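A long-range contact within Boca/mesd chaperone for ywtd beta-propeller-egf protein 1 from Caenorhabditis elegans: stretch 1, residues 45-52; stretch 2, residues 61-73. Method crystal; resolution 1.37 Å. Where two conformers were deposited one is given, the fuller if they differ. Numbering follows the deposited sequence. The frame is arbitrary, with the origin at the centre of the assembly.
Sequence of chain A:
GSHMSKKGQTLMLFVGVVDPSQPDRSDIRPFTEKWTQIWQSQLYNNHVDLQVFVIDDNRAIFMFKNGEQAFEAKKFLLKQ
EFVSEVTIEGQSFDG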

# COMPACT_ATOMS: atom_id res chain seq x y z
N ASN A 45 15.40 -12.42 8.62
CA ASN A 45 16.20 -13.49 9.21
C ASN A 45 15.40 -14.78 9.41
O ASN A 45 16.00 -15.85 9.58
CB ASN A 45 16.85 -12.99 10.50
CG ASN A 45 17.80 -11.86 10.24
OD1 ASN A 45 18.40 -11.78 9.18
ND2 ASN A 45 17.94 -10.97 11.18
N ASN A 46 14.08 -14.71 9.34
CA ASN A 46 13.17 -15.85 9.35
C ASN A 46 12.78 -16.22 7.91
O ASN A 46 11.86 -17.00 7.69
CB ASN A 46 11.89 -15.53 10.13
CG ASN A 46 12.12 -15.37 11.58
OD1 ASN A 46 13.19 -15.70 12.08
ND2 ASN A 46 11.11 -14.86 12.29
N HIS A 47 13.48 -15.63 6.94
CA HIS A 47 13.34 -15.98 5.53
C HIS A 47 12.05 -15.47 4.89
O HIS A 47 11.55 -16.08 3.95
CB HIS A 47 13.52 -17.50 5.38
CG HIS A 47 14.62 -18.02 6.24
ND1 HIS A 47 15.92 -17.59 6.08
CD2 HIS A 47 14.62 -18.80 7.35
CE1 HIS A 47 16.68 -18.12 7.02
NE2 HIS A 47 15.91 -18.86 7.80
N VAL A 48 11.54 -14.36 5.40
CA VAL A 48 10.40 -13.67 4.81
C VAL A 48 10.87 -12.33 4.27
O VAL A 48 11.14 -11.42 5.04
CB VAL A 48 9.31 -13.45 5.86
CG1 VAL A 48 8.12 -12.74 5.22
CG2 VAL A 48 8.85 -14.78 6.43
N ASP A 49 10.97 -12.22 2.95
CA ASP A 49 11.36 -10.98 2.28
C ASP A 49 10.14 -10.09 2.06
O ASP A 49 9.12 -10.53 1.57
CB ASP A 49 11.98 -11.31 0.92
CG ASP A 49 13.31 -12.00 1.03
OD1 ASP A 49 14.14 -11.58 1.86
OD2 ASP A 49 13.54 -12.97 0.25
N LEU A 50 10.28 -8.82 2.40
CA LEU A 50 9.19 -7.87 2.22
C LEU A 50 9.76 -6.48 2.02
O LEU A 50 10.89 -6.21 2.38
CB LEU A 50 8.22 -7.91 3.41
CG LEU A 50 8.87 -7.52 4.72
CD1 LEU A 50 8.71 -6.02 4.98
CD2 LEU A 50 8.33 -8.29 5.92
N GLN A 51 8.94 -5.61 1.45
CA GLN A 51 9.24 -4.20 1.25
C GLN A 51 8.31 -3.39 2.15
O GLN A 51 7.12 -3.69 2.23
CB GLN A 51 9.03 -3.83 -0.23
CG GLN A 51 9.35 -2.39 -0.59
CD GLN A 51 9.36 -2.15 -2.09
OE1 GLN A 51 8.91 -2.97 -2.85
NE2 GLN A 51 9.88 -1.01 -2.49
N VAL A 52 8.83 -2.37 2.83
CA VAL A 52 8.05 -1.55 3.73
C VAL A 52 7.76 -0.18 3.15
O VAL A 52 8.65 0.48 2.61
CB VAL A 52 8.82 -1.29 5.04
CG1 VAL A 52 8.02 -0.45 6.02
CG2 VAL A 52 9.21 -2.61 5.70
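Stretch 2 61-73: IFMFKNGEQAFEA

The contact is a short antiparallel strand pairing that, as stretch 1 is followed back towards its start, gives way to a side-chain and water-mediated seam against a 3-10 turn and the helix after it. Strand 61-64 runs beside strand 50-52 at 154° between N-to-C directions, the axes approaching to 4.5 Å. Register is set by Gln51 opposite Met63, a selenomethionine, with CA atoms 5.1 Å apart; Gln51 N donates to Met63 O and Met63 N to Gln51 O, both at 2.9 Å. The flanking non-hydrogen-bonded pairs, Leu50 with Phe64 and Val52 with Phe62, have CA-CA distances of 4.5 and 4.8 Å and put their side chains on one face. There Phe62, chi1 m, is the platform: Leu50 CD1 lies over its ring, 4.0 Å from the centroid, and Val52 CG2 comes within 3.7 Å of Phe62 CE1. Beyond the strand, Lys65 N still donates to Asp49 O at 3.2 Å, nearly linear. The chain then turns through 67-69 into the helix beginning at Ala70, bringing Gln69 NE2 to His47 O at 3.0 Å. Val48 fills the junction, CG1 4.0 Å from Phe64 CD1, at the ring edge, and CG2 3.6 Å from Glu72 CD. One water accepts from Asp49 N (3.0 Å) and lies 2.7 Å from Gln69 OE1, linking loop to turn.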

# COMPACT_ATOMS: atom_id res chain seq x y z
N ILE A 61 2.73 -0.43 5.39
CA ILE A 61 2.43 -1.58 4.54
C ILE A 61 3.68 -2.43 4.44
O ILE A 61 4.78 -1.91 4.22
CB ILE A 61 2.03 -1.13 3.11
CG1 ILE A 61 0.75 -0.33 3.17
CG2 ILE A 61 1.90 -2.35 2.16
CD1 ILE A 61 0.38 0.28 1.80
N PHE A 62 3.52 -3.73 4.61
CA PHE A 62 4.54 -4.73 4.29
C PHE A 62 4.06 -5.47 3.04
O PHE A 62 3.00 -6.12 3.07
CB PHE A 62 4.70 -5.75 5.42
CG PHE A 62 5.45 -5.25 6.63
CD1 PHE A 62 5.75 -3.91 6.82
CD2 PHE A 62 5.86 -6.16 7.58
CE1 PHE A 62 6.44 -3.50 7.96
CE2 PHE A 62 6.56 -5.75 8.70
CZ PHE A 62 6.84 -4.44 8.89
N MSE A 63 4.78 -5.33 1.93
CA MSE A 63 4.48 -6.05 0.70
C MSE A 63 5.38 -7.27 0.60
O MSE A 63 6.59 -7.15 0.77
CB MSE A 63 4.73 -5.16 -0.52
CG MSE A 63 3.74 -4.02 -0.70
SE MSE A 63 3.57 -3.35 -2.54
CE MSE A 63 3.85 -5.00 -3.55
N PHE A 64 4.80 -8.43 0.35
CA PHE A 64 5.57 -9.67 0.34
C PHE A 64 6.09 -10.03 -1.01
O PHE A 64 5.42 -9.86 -2.03
CB PHE A 64 4.70 -10.78 0.91
CG PHE A 64 4.32 -10.52 2.32
CD1 PHE A 64 5.25 -10.68 3.33
CD2 PHE A 64 3.06 -10.03 2.62
CE1 PHE A 64 4.93 -10.37 4.64
CE2 PHE A 64 2.73 -9.73 3.91
CZ PHE A 64 3.67 -9.90 4.93
N LYS A 65 7.30 -10.56 -1.03
CA LYS A 65 7.81 -11.18 -2.24
C LYS A 65 7.03 -12.46 -2.52
O LYS A 65 6.69 -12.76 -3.66
CB LYS A 65 9.30 -11.44 -2.07
CG LYS A 65 9.92 -12.18 -3.25
CD LYS A 65 11.40 -12.45 -3.02
N ASN A 66 6.72 -13.20 -1.46
CA ASN A 66 5.95 -14.44 -1.55
C ASN A 66 4.75 -14.33 -0.65
O ASN A 66 4.87 -14.48 0.56
CB ASN A 66 6.82 -15.63 -1.12
N GLY A 67 3.58 -14.07 -1.24
CA GLY A 67 2.34 -13.91 -0.50
C GLY A 67 1.96 -15.06 0.41
O GLY A 67 1.24 -14.87 1.41
N GLU A 68 2.44 -16.26 0.10
CA GLU A 68 2.19 -17.43 0.94
C GLU A 68 2.67 -17.21 2.39
O GLU A 68 2.19 -17.88 3.30
CB GLU A 68 2.90 -18.66 0.35
N GLN A 69 3.60 -16.27 2.58
CA GLN A 69 4.21 -16.02 3.88
C GLN A 69 3.47 -14.98 4.71
O GLN A 69 3.89 -14.65 5.81
CB GLN A 69 5.66 -15.60 3.70
CG GLN A 69 6.48 -16.66 2.98
CD GLN A 69 7.92 -16.29 2.91
OE1 GLN A 69 8.29 -15.29 2.34
NE2 GLN A 69 8.75 -17.11 3.51
N ALA A 70 2.37 -14.46 4.18
CA ALA A 70 1.66 -13.37 4.85
C ALA A 70 1.21 -13.77 6.23
O ALA A 70 1.24 -12.95 7.16
CB ALA A 70 0.46 -12.93 4.03
N PHE A 71 0.78 -15.00 6.40
CA PHE A 71 0.31 -15.44 7.67
C PHE A 71 1.42 -15.62 8.69
O PHE A 71 1.24 -15.30 9.83
CB PHE A 71 -0.55 -16.69 7.49
CG PHE A 71 -1.82 -16.38 6.77
CD1 PHE A 71 -2.87 -15.83 7.46
CD2 PHE A 71 -1.91 -16.51 5.40
CE1 PHE A 71 -4.03 -15.48 6.80
CE2 PHE A 71 -3.08 -16.16 4.74
CZ PHE A 71 -4.12 -15.63 5.44
N GLU A 72 2.57 -16.11 8.25
CA GLU A 72 3.73 -16.21 9.12
C GLU A 72 4.10 -14.81 9.60
O GLU A 72 4.41 -14.62 10.78
CB GLU A 72 4.91 -16.83 8.35
CG GLU A 72 6.23 -16.89 9.11
CD GLU A 72 7.38 -17.48 8.29
OE1 GLU A 72 7.16 -17.91 7.13
OE2 GLU A 72 8.52 -17.49 8.81
N ALA A 73 4.05 -13.83 8.71
CA ALA A 73 4.43 -12.47 9.09
C ALA A 73 3.42 -11.86 10.05
O ALA A 73 3.80 -11.21 11.00
CB ALA A 73 4.60 -11.58 7.88
O HOH W 1 8.45 -15.77 11.03
O HOH W 2 9.88 -18.80 6.77
O HOH W 3 7.51 -12.80 1.25
O HOH W 4 10.55 -14.51 1.12